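Local coordinates for peptide synthetase, module 7 (Actinoplanes teichomyceticus, PDB 4TX3), which forms a condensation-like domain of a non-ribosomal peptide synthetase, probably the one that builds teicoplanin, and probably takes part in recruiting tailoring P450 enzymes, at residues Q188-G193 against S199-Q204; E252-E255 against D260-Q263; L28-S33 against F115-D120. All blocks are in the same frame, centred on the assembly; numbering follows the deposited sequence.

Along the chain the order is contact 3, contact 1, contact 2, each closed before the next begins, and all belong to one condensation-type domain. Contact 3 joins the loop after helix 21-28 to the loop before strand 123-129 of the five-stranded sheet. Contact 1 is the turn from helix 180-191 into helix 200-211, about 29 Å from contact 3, centre to centre. Contact 2 joins helices 244-255 and 261-278, which follow edge strand 235-242 of the four-stranded sheet. Centre to centre, it lies about 34 Å from contact 1 and about 42 Å from contact 3, across the chain's centre, so the three mark separate regions of a two-lobed fold.

Contact 1 of 3, residues Q188-G193 against S199-Q204; sequences QRLLDG and SLINDQ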
# COMPACT_ATOMS: atom_id res chain seq x y z
N GLN B 188 20.80 -19.65 0.36
CA GLN B 188 21.81 -20.68 0.42
C GLN B 188 22.69 -20.68 -0.83
O GLN B 188 23.91 -20.77 -0.73
CB GLN B 188 21.17 -22.05 0.61
CG GLN B 188 22.18 -23.17 0.67
CD GLN B 188 21.54 -24.53 0.56
OE1 GLN B 188 21.31 -25.20 1.57
NE2 GLN B 188 21.25 -24.97 -0.67
N ARG B 189 22.07 -20.55 -2.00
CA ARG B 189 22.81 -20.52 -3.26
C ARG B 189 23.75 -19.32 -3.32
O ARG B 189 24.85 -19.39 -3.86
CB ARG B 189 21.86 -20.48 -4.46
CG ARG B 189 21.22 -21.81 -4.76
CD ARG B 189 20.17 -21.67 -5.83
NE ARG B 189 19.56 -22.97 -6.14
CZ ARG B 189 18.64 -23.15 -7.08
NH1 ARG B 189 18.24 -22.12 -7.82
NH2 ARG B 189 18.14 -24.36 -7.29
N LEU B 190 23.28 -18.21 -2.76
CA LEU B 190 24.08 -17.00 -2.68
C LEU B 190 25.28 -17.23 -1.76
O LEU B 190 26.41 -16.96 -2.14
CB LEU B 190 23.20 -15.86 -2.19
CG LEU B 190 23.66 -14.41 -2.17
CD1 LEU B 190 22.45 -13.52 -2.47
CD2 LEU B 190 24.22 -14.12 -0.81
N LEU B 191 25.04 -17.76 -0.56
CA LEU B 191 26.13 -18.05 0.36
C LEU B 191 27.08 -19.14 -0.17
O LEU B 191 28.22 -19.20 0.25
CB LEU B 191 25.59 -18.48 1.74
CG LEU B 191 24.78 -17.45 2.55
CD1 LEU B 191 24.52 -17.91 4.01
CD2 LEU B 191 25.44 -16.08 2.52
N ASP B 192 26.62 -19.99 -1.08
CA ASP B 192 27.49 -21.00 -1.67
C ASP B 192 28.60 -20.37 -2.50
O ASP B 192 29.62 -21.01 -2.79
CB ASP B 192 26.68 -21.97 -2.54
CG ASP B 192 26.04 -23.10 -1.74
OD1 ASP B 192 26.59 -23.47 -0.68
OD2 ASP B 192 24.99 -23.61 -2.19
N GLY B 193 28.41 -19.11 -2.89
CA GLY B 193 29.42 -18.37 -3.62
C GLY B 193 30.79 -18.20 -2.96
O GLY B 193 31.74 -17.81 -3.65
N SER B 199 33.27 -14.05 -6.18
CA SER B 199 31.83 -14.01 -5.97
C SER B 199 31.37 -12.77 -5.21
O SER B 199 32.15 -12.11 -4.51
CB SER B 199 31.37 -15.23 -5.20
OG SER B 199 31.75 -15.09 -3.85
N LEU B 200 30.08 -12.49 -5.36
CA LEU B 200 29.40 -11.42 -4.64
C LEU B 200 29.59 -11.53 -3.12
O LEU B 200 30.06 -10.61 -2.47
CB LEU B 200 27.91 -11.43 -4.98
CG LEU B 200 27.14 -10.37 -4.21
CD1 LEU B 200 27.69 -9.00 -4.56
CD2 LEU B 200 25.66 -10.46 -4.52
N ILE B 201 29.22 -12.69 -2.59
CA ILE B 201 29.29 -12.91 -1.16
C ILE B 201 30.70 -12.66 -0.58
O ILE B 201 30.82 -12.11 0.51
CB ILE B 201 28.82 -14.35 -0.82
CG1 ILE B 201 28.59 -14.50 0.69
CG2 ILE B 201 29.78 -15.36 -1.34
CD1 ILE B 201 27.52 -13.56 1.23
N ASN B 202 31.75 -13.00 -1.33
CA ASN B 202 33.11 -12.78 -0.85
C ASN B 202 33.46 -11.30 -0.77
O ASN B 202 34.07 -10.85 0.20
CB ASN B 202 34.13 -13.50 -1.74
CG ASN B 202 34.33 -14.94 -1.33
OD1 ASN B 202 34.20 -15.29 -0.16
ND2 ASN B 202 34.62 -15.80 -2.30
N ASP B 203 33.05 -10.55 -1.79
CA ASP B 203 33.19 -9.11 -1.78
C ASP B 203 32.50 -8.48 -0.55
O ASP B 203 32.99 -7.49 0.01
CB ASP B 203 32.61 -8.51 -3.05
CG ASP B 203 32.80 -7.02 -3.13
OD1 ASP B 203 33.95 -6.57 -2.93
OD2 ASP B 203 31.82 -6.28 -3.36
N GLN B 204 31.38 -9.05 -0.14
CA GLN B 204 30.61 -8.46 0.96
C GLN B 204 31.15 -8.92 2.31
O GLN B 204 31.13 -8.17 3.29
CB GLN B 204 29.10 -8.77 0.81
CG GLN B 204 28.44 -8.01 -0.34
CD GLN B 204 26.94 -8.23 -0.47
OE1 GLN B 204 26.29 -8.77 0.42
NE2 GLN B 204 26.38 -7.79 -1.59
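The flat carbonyl group of Gly193 receives Ile201 and Ser199 on one and the same face. Ile201 CG2 stands almost straight above its carbon, 3.4 Å from Gly193 C, while the hydroxyl of Ser199 comes down over the oxygen, with OG 2.7 Å from Gly193 O. Beyond that oxygen lies the Asn202 amide, whose ND2 keeps 3.8 Å from Gly193 O and is instead hydrogen-bonded to Glu194 O. Because glycine brings only backbone here, Ile201 and Ser199 can settle directly on the chain at Gly193. Ser199 OG is gripped from more than one direction: Glu196 O is a second possible acceptor for its single proton, and Asn202 N donates to OG over 3.3 Å at 155°. Ser199 is the N-cap of helix 200-211 and this is its capping bond; the short link between the two helices turns the chain into a compact helix-loop-helix corner of the condensation fold. With OG lying between the backbone N and the carbonyl carbon (chi1 74°), the hydroxyl can face both Gly193 and the start of its own helix. Replacing Ser199 by alanine removes OG, which is likely to leave Asn202 N without its capping acceptor, and Gly193 O and Glu196 O without the hydroxyl they compete for. The apolar half of the contact is carried by Ile201 CD1, reached from two leucines: Leu191 CD2 at 3.5 Å and Leu190 CD2 at 3.9 Å, both side chains running obliquely to the isoleucine. Farther along the helix, Gln204 is hydrogen-bonded to Asp339 and to Val340 N.

Contact 2 of 3, residues E252-E255 against D260-Q263; sequences EAVE and DMPQ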
# COMPACT_ATOMS: atom_id res chain seq x y z
N GLU B 252 15.53 21.15 7.76
CA GLU B 252 16.19 22.17 6.93
C GLU B 252 17.64 21.82 6.67
O GLU B 252 18.16 22.02 5.57
CB GLU B 252 16.10 23.54 7.58
CG GLU B 252 14.76 24.22 7.44
CD GLU B 252 14.53 25.23 8.54
OE1 GLU B 252 13.40 25.28 9.07
OE2 GLU B 252 15.48 25.97 8.90
N ALA B 253 18.32 21.29 7.69
CA ALA B 253 19.68 20.82 7.51
C ALA B 253 19.72 19.43 6.83
O ALA B 253 20.80 18.92 6.58
CB ALA B 253 20.41 20.78 8.84
N VAL B 254 18.55 18.85 6.53
CA VAL B 254 18.45 17.62 5.71
C VAL B 254 18.92 17.88 4.30
O VAL B 254 19.71 17.11 3.74
CB VAL B 254 16.98 17.03 5.59
CG1 VAL B 254 16.73 16.36 4.22
CG2 VAL B 254 16.63 16.08 6.74
N GLU B 255 18.42 18.96 3.71
CA GLU B 255 18.58 19.17 2.29
C GLU B 255 19.87 19.96 2.00
O GLU B 255 20.43 19.86 0.90
CB GLU B 255 17.31 19.82 1.72
CG GLU B 255 17.47 20.70 0.50
CD GLU B 255 16.14 21.26 0.01
OE1 GLU B 255 15.24 21.48 0.85
OE2 GLU B 255 16.01 21.49 -1.21
N ASP B 260 18.74 12.23 4.94
CA ASP B 260 17.35 12.18 5.38
C ASP B 260 17.26 12.12 6.90
O ASP B 260 18.26 11.93 7.60
CB ASP B 260 16.64 10.98 4.75
CG ASP B 260 17.38 9.68 5.00
OD1 ASP B 260 18.60 9.73 5.28
OD2 ASP B 260 16.74 8.60 4.92
N MET B 261 16.05 12.27 7.41
CA MET B 261 15.82 12.31 8.84
C MET B 261 16.34 11.08 9.62
O MET B 261 16.87 11.25 10.71
CB MET B 261 14.32 12.49 9.12
CG MET B 261 13.99 12.68 10.58
SD MET B 261 14.61 14.28 11.17
CE MET B 261 13.98 15.42 9.92
N PRO B 262 16.17 9.85 9.07
CA PRO B 262 16.70 8.72 9.86
C PRO B 262 18.18 8.83 10.17
O PRO B 262 18.62 8.43 11.25
CB PRO B 262 16.42 7.51 8.96
CG PRO B 262 15.25 7.92 8.13
CD PRO B 262 15.41 9.39 7.89
N GLN B 263 18.95 9.40 9.26
CA GLN B 263 20.39 9.54 9.49
C GLN B 263 20.71 10.70 10.44
O GLN B 263 21.66 10.63 11.22
CB GLN B 263 21.13 9.71 8.16
CG GLN B 263 20.98 8.54 7.20
CD GLN B 263 21.75 8.74 5.90
OE1 GLN B 263 22.06 9.86 5.50
NE2 GLN B 263 22.09 7.64 5.24
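Val254 meets the start of the next helix mainly through one methyl group, CG2, and van der Waals contact carries the interface. CG2 lies over the flat face of the peptide between Asp260 and Met261, 4.0 Å from Asp260 C and 3.9 Å from Met261 N, at the point where the backbone enters helix 261-278. CG1 adds at most a peripheral touch, 4.4 Å from Asp260 CA. The first torsion of the valine, 147°, is off the staggered positions and sets CG2 anti to the carbonyl carbon only approximately. The one apolar pair is methyl to methyl: Met261 CE comes within 4.2 Å of Val254 CG2. Met261 starts with CG anti to the backbone N (chi1 -174°), then bends at both later torsions, which folds CE back toward helix 244-255, where the side chain also touches His247 and Ala251. Val254 and Met261 thus meet at a turn between two consecutive helices joined by a short non-helical link. This turn follows strand 235-242 in the second half of the chloramphenicol acetyltransferase-like fold shared by condensation domains.

Polar groups contribute little across the joint. Asp260 occupies the N-cap position, yet its CB is directed away from residues 252-255 and the side chain makes no capping bond; the first turn has instead a weak backbone bond from Gln263 N to Asp260 O, 3.1 Å long. Pro262, in that same turn, has no backbone N-H to be capped. Gln263 packs against Val327, Gln328 and Val331 of helix 320-334.

Contact 3 of 3, residues L28-S33 against F115-D120; sequences LLARPS and FDLTRD. With SO4 (sulfate ion), chain F.
Arg31 makes the tight part of the contact, where its guanidinium presents an edge to the backbone of Phe115. NH1 donates to Phe115 O over 3.0 Å at 160°, nearly in the guanidinium plane, but the nitrogen stands above the carbonyl plane, 67° out of it. The arginine also brings its CD to 3.1 Å from Phe115 O; the bend at chi3 (71°) turns the planar end onto that oxygen. NH2 pairs with Glu34 in a salt bridge, so the group is held on two sides. Next to it, Asp116 N is a donor too and turns elsewhere, to Asp120 OD2. Asp116 OD1 accepts from Thr118 N, an Asx turn that probably helps hold the loop's shape.

The rest is loose. Ala30 CB only reaches Leu117 CD1 at 4.5 Å, and solvent-exposed Arg119 pairs with Asp116 OD2 at 2.7 Å, within its own loop. A sulfate is held firmly beside the contact: Arg31 N donates to its O3 over 2.7 Å. The ion, probably from the crystallisation liquor, is also bonded to Arg39, Arg233 and His142. His142 opens the sequence HRIAADD, which probably corresponds to the HHxxxDG motif of condensation domains, with arginine in place of the second histidine, consistent with the two loops lying near the equivalent of that active site.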
# COMPACT_ATOMS: atom_id res chain seq x y z
N LEU B 28 18.38 -21.69 17.14
CA LEU B 28 19.42 -21.95 18.13
C LEU B 28 19.18 -21.25 19.46
O LEU B 28 19.44 -21.82 20.52
CB LEU B 28 20.78 -21.55 17.57
CG LEU B 28 21.22 -22.54 16.51
CD1 LEU B 28 22.26 -21.92 15.62
CD2 LEU B 28 21.75 -23.78 17.18
N LEU B 29 18.67 -20.03 19.43
CA LEU B 29 18.50 -19.26 20.66
C LEU B 29 17.11 -19.48 21.25
O LEU B 29 16.62 -18.65 22.01
CB LEU B 29 18.74 -17.77 20.41
CG LEU B 29 20.11 -17.41 19.86
CD1 LEU B 29 20.33 -15.90 19.93
CD2 LEU B 29 21.24 -18.17 20.56
N ALA B 30 16.48 -20.58 20.88
CA ALA B 30 15.14 -20.87 21.37
C ALA B 30 15.16 -21.46 22.78
O ALA B 30 15.85 -22.46 23.06
CB ALA B 30 14.42 -21.80 20.41
N ARG B 31 14.42 -20.80 23.68
CA ARG B 31 14.20 -21.26 25.05
C ARG B 31 15.48 -21.64 25.79
O ARG B 31 15.69 -22.82 26.08
CB ARG B 31 13.22 -22.44 25.03
CG ARG B 31 11.88 -22.06 24.39
CD ARG B 31 11.02 -23.26 24.07
NE ARG B 31 10.49 -23.90 25.28
CZ ARG B 31 9.44 -24.72 25.30
NH1 ARG B 31 8.79 -25.00 24.18
NH2 ARG B 31 9.03 -25.24 26.45
N PRO B 32 16.33 -20.64 26.10
CA PRO B 32 17.58 -20.86 26.85
C PRO B 32 17.30 -21.05 28.34
O PRO B 32 18.13 -21.54 29.11
CB PRO B 32 18.37 -19.58 26.60
CG PRO B 32 17.32 -18.53 26.40
CD PRO B 32 16.16 -19.22 25.73
N SER B 33 16.10 -20.63 28.72
CA SER B 33 15.53 -20.84 30.04
C SER B 33 14.02 -20.88 29.88
O SER B 33 13.48 -20.35 28.91
CB SER B 33 15.93 -19.74 31.01
OG SER B 33 14.91 -19.56 31.98
N PHE B 115 6.93 -21.76 22.20
CA PHE B 115 6.86 -22.74 21.11
C PHE B 115 7.98 -23.77 21.23
O PHE B 115 9.10 -23.41 21.60
CB PHE B 115 6.95 -22.06 19.73
CG PHE B 115 5.79 -21.14 19.41
CD1 PHE B 115 5.83 -19.79 19.80
CD2 PHE B 115 4.68 -21.61 18.72
CE1 PHE B 115 4.78 -18.94 19.51
CE2 PHE B 115 3.61 -20.75 18.42
CZ PHE B 115 3.66 -19.43 18.81
N ASP B 116 7.69 -25.02 20.91
CA ASP B 116 8.77 -25.97 20.57
C ASP B 116 8.80 -26.14 19.05
O ASP B 116 8.06 -26.97 18.49
CB ASP B 116 8.59 -27.32 21.29
CG ASP B 116 9.54 -28.41 20.77
OD1 ASP B 116 10.52 -28.12 20.05
OD2 ASP B 116 9.29 -29.58 21.10
N LEU B 117 9.64 -25.35 18.40
CA LEU B 117 9.71 -25.29 16.94
C LEU B 117 10.08 -26.62 16.25
O LEU B 117 10.00 -26.72 15.03
CB LEU B 117 10.69 -24.19 16.52
CG LEU B 117 10.25 -22.86 17.14
CD1 LEU B 117 11.36 -21.81 17.14
CD2 LEU B 117 9.03 -22.36 16.38
N THR B 118 10.49 -27.62 17.02
CA THR B 118 10.76 -28.93 16.41
C THR B 118 9.47 -29.72 16.18
O THR B 118 9.44 -30.60 15.33
CB THR B 118 11.74 -29.78 17.26
OG1 THR B 118 11.23 -29.94 18.59
CG2 THR B 118 13.06 -29.09 17.36
N ARG B 119 8.39 -29.42 16.90
CA ARG B 119 7.15 -30.16 16.70
C ARG B 119 5.89 -29.29 16.62
O ARG B 119 4.83 -29.80 16.31
CB ARG B 119 6.98 -31.22 17.81
CG ARG B 119 6.75 -30.69 19.24
CD ARG B 119 6.56 -31.85 20.24
NE ARG B 119 7.68 -32.80 20.18
CZ ARG B 119 8.66 -32.87 21.07
NH1 ARG B 119 8.67 -32.05 22.11
NH2 ARG B 119 9.64 -33.76 20.93
N ASP B 120 6.00 -27.99 16.89
CA ASP B 120 4.84 -27.09 16.80
C ASP B 120 4.87 -26.21 15.56
O ASP B 120 5.94 -25.80 15.12
CB ASP B 120 4.75 -26.17 18.02
CG ASP B 120 4.58 -26.91 19.33
OD1 ASP B 120 4.08 -28.06 19.33
OD2 ASP B 120 4.95 -26.32 20.38
S SO4 F . 12.25 -18.53 21.88
O1 SO4 F . 12.32 -19.47 20.76
O2 SO4 F . 11.27 -19.01 22.85
O3 SO4 F . 13.56 -18.45 22.54
O4 SO4 F . 11.87 -17.21 21.37